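Local coordinates for DNA polymerase (Bacillus phage phi29, PDB 2PY5), which replicates the viral genome by protein-primed, highly processive strand-displacement DNA synthesis and proofreads its product with a 3'-5' exonuclease, at residues S487-R491 against Q502-M506. The protein carries 2 engineered substitutions. Sequence-based numbering, arbitrary orientation.
With EDO (1,2-ethanediol), chain L.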
# COMPACT_ATOMS: atom_id res chain seq x y z
N SER F 487 -14.13 -9.56 -16.22
CA SER F 487 -14.88 -10.75 -15.86
C SER F 487 -16.36 -10.52 -16.03
O SER F 487 -16.83 -9.38 -16.20
CB SER F 487 -14.61 -11.14 -14.41
OG SER F 487 -15.02 -10.12 -13.54
N THR F 488 -17.08 -11.63 -16.00
CA THR F 488 -18.55 -11.63 -16.00
C THR F 488 -18.99 -12.61 -14.93
O THR F 488 -18.41 -13.68 -14.80
CB THR F 488 -19.11 -12.05 -17.36
OG1 THR F 488 -18.54 -11.21 -18.38
CG2 THR F 488 -20.64 -11.97 -17.40
N PHE F 489 -20.00 -12.21 -14.14
CA PHE F 489 -20.51 -13.08 -13.08
C PHE F 489 -21.97 -13.49 -13.28
O PHE F 489 -22.74 -12.82 -13.98
CB PHE F 489 -20.28 -12.45 -11.68
CG PHE F 489 -20.89 -11.06 -11.49
CD1 PHE F 489 -22.23 -10.89 -11.16
CD2 PHE F 489 -20.08 -9.93 -11.54
CE1 PHE F 489 -22.77 -9.63 -10.93
CE2 PHE F 489 -20.60 -8.68 -11.31
CZ PHE F 489 -21.97 -8.54 -11.00
N LYS F 490 -22.32 -14.63 -12.69
CA LYS F 490 -23.68 -15.18 -12.73
C LYS F 490 -24.56 -14.56 -11.66
O LYS F 490 -25.76 -14.36 -11.84
CB LYS F 490 -23.63 -16.71 -12.57
CG LYS F 490 -24.97 -17.40 -12.42
CD LYS F 490 -25.99 -17.09 -13.55
CE LYS F 490 -27.30 -17.90 -13.42
NZ LYS F 490 -28.03 -17.69 -12.14
N ARG F 491 -23.95 -14.29 -10.50
CA ARG F 491 -24.65 -13.64 -9.42
C ARG F 491 -23.63 -13.03 -8.49
O ARG F 491 -22.44 -13.34 -8.57
CB ARG F 491 -25.54 -14.63 -8.67
CG ARG F 491 -24.82 -15.77 -8.05
CD ARG F 491 -25.69 -16.56 -7.06
NE ARG F 491 -24.93 -17.64 -6.43
CZ ARG F 491 -25.37 -18.39 -5.42
NH1 ARG F 491 -26.56 -18.19 -4.88
NH2 ARG F 491 -24.59 -19.33 -4.92
N GLN F 502 -18.80 -12.73 -5.57
CA GLN F 502 -19.28 -13.03 -6.92
C GLN F 502 -19.09 -14.48 -7.26
O GLN F 502 -18.11 -15.10 -6.83
CB GLN F 502 -18.51 -12.21 -7.96
CG GLN F 502 -18.63 -10.69 -7.79
CD GLN F 502 -17.67 -9.93 -8.67
OE1 GLN F 502 -16.61 -10.44 -9.04
NE2 GLN F 502 -18.02 -8.68 -8.96
N ASP F 503 -20.03 -15.03 -8.04
CA ASP F 503 -19.89 -16.34 -8.71
C ASP F 503 -19.49 -16.01 -10.15
O ASP F 503 -20.33 -15.59 -10.96
CB ASP F 503 -21.21 -17.12 -8.73
CG ASP F 503 -21.41 -18.01 -7.50
OD1 ASP F 503 -20.49 -18.18 -6.68
OD2 ASP F 503 -22.51 -18.60 -7.40
N ILE F 504 -18.21 -16.15 -10.46
CA ILE F 504 -17.66 -15.67 -11.74
C ILE F 504 -17.60 -16.80 -12.77
O ILE F 504 -17.13 -17.89 -12.48
CB ILE F 504 -16.25 -15.07 -11.53
CG1 ILE F 504 -16.32 -13.85 -10.61
CG2 ILE F 504 -15.59 -14.73 -12.86
CD1 ILE F 504 -14.95 -13.25 -10.22
N TYR F 505 -18.06 -16.52 -13.99
CA TYR F 505 -17.97 -17.45 -15.10
C TYR F 505 -16.52 -17.72 -15.49
O TYR F 505 -15.76 -16.78 -15.71
CB TYR F 505 -18.70 -16.87 -16.31
CG TYR F 505 -20.21 -16.88 -16.25
CD1 TYR F 505 -20.93 -15.69 -16.28
CD2 TYR F 505 -20.92 -18.08 -16.24
CE1 TYR F 505 -22.32 -15.69 -16.26
CE2 TYR F 505 -22.31 -18.09 -16.22
CZ TYR F 505 -23.00 -16.89 -16.23
OH TYR F 505 -24.38 -16.91 -16.23
N MET F 506 -16.16 -19.00 -15.52
CA MET F 506 -14.81 -19.43 -15.88
C MET F 506 -14.90 -20.52 -16.94
O MET F 506 -15.89 -21.22 -17.06
CB MET F 506 -14.08 -20.01 -14.66
CG MET F 506 -13.99 -19.08 -13.48
SD MET F 506 -12.97 -17.63 -13.72
CE MET F 506 -11.31 -18.31 -13.59
C1 EDO L . -27.38 -19.27 -8.95
O1 EDO L . -26.89 -18.35 -9.92
C2 EDO L . -28.85 -18.97 -8.69
O2 EDO L . -29.66 -20.01 -9.26
O HOH W 1 -16.92 -10.85 -12.14
O HOH W 2 -15.61 -13.98 -16.37
O HOH W 3 -21.31 -20.12 -4.79
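Ser487 lays its CB on CG2 of Ile504 where strand 483-489 meets strand 499-509 in the antiparallel sheet of the B-family palm, which includes strand 241-250 with the catalytic Asp249. The case illustrates how one strand can bind a chain on both sides of a corner: the turn falls at Lys490, strands 483-489 and 491-496 both pair with 241-250, and 499-509 bonds to residues before and after it. Thr488 accepts the N-H of Tyr505 at its carbonyl O (3.0 Å), while a water joins its N to Tyr505 O. The strands splay, their axes 121° apart, yet Phe489 and Ile504 form an antiparallel non-hydrogen-bonded pair, their CA atoms 4.1 Å apart. With CG of Phe489 set between the backbone N and carbonyl carbon (chi1 57°), the ring reaches the Gln502 amide, CE2 lying 3.5 Å from NE2; the NE2 itself is hydrogen-bonded to Tyr494 OH. At the corner, Lys490 N donates to Asp503 O (2.8 Å), and the Lys490 side chain crosses the Tyr505 ring obliquely, CB making an off-centre CH-pi contact and CD coming to 3.1 Å from the phenol OH, which is hydrogen-bonded to Glu244 of strand 241-250. Arg491 O takes the N-H of Asp503, and the arginine chain, extended from CG to NE, runs alongside the aspartate to a salt bridge. NE meets OD2 at 2.8 Å, nearly within the guanidinium plane but about 50° above that of the carboxylate.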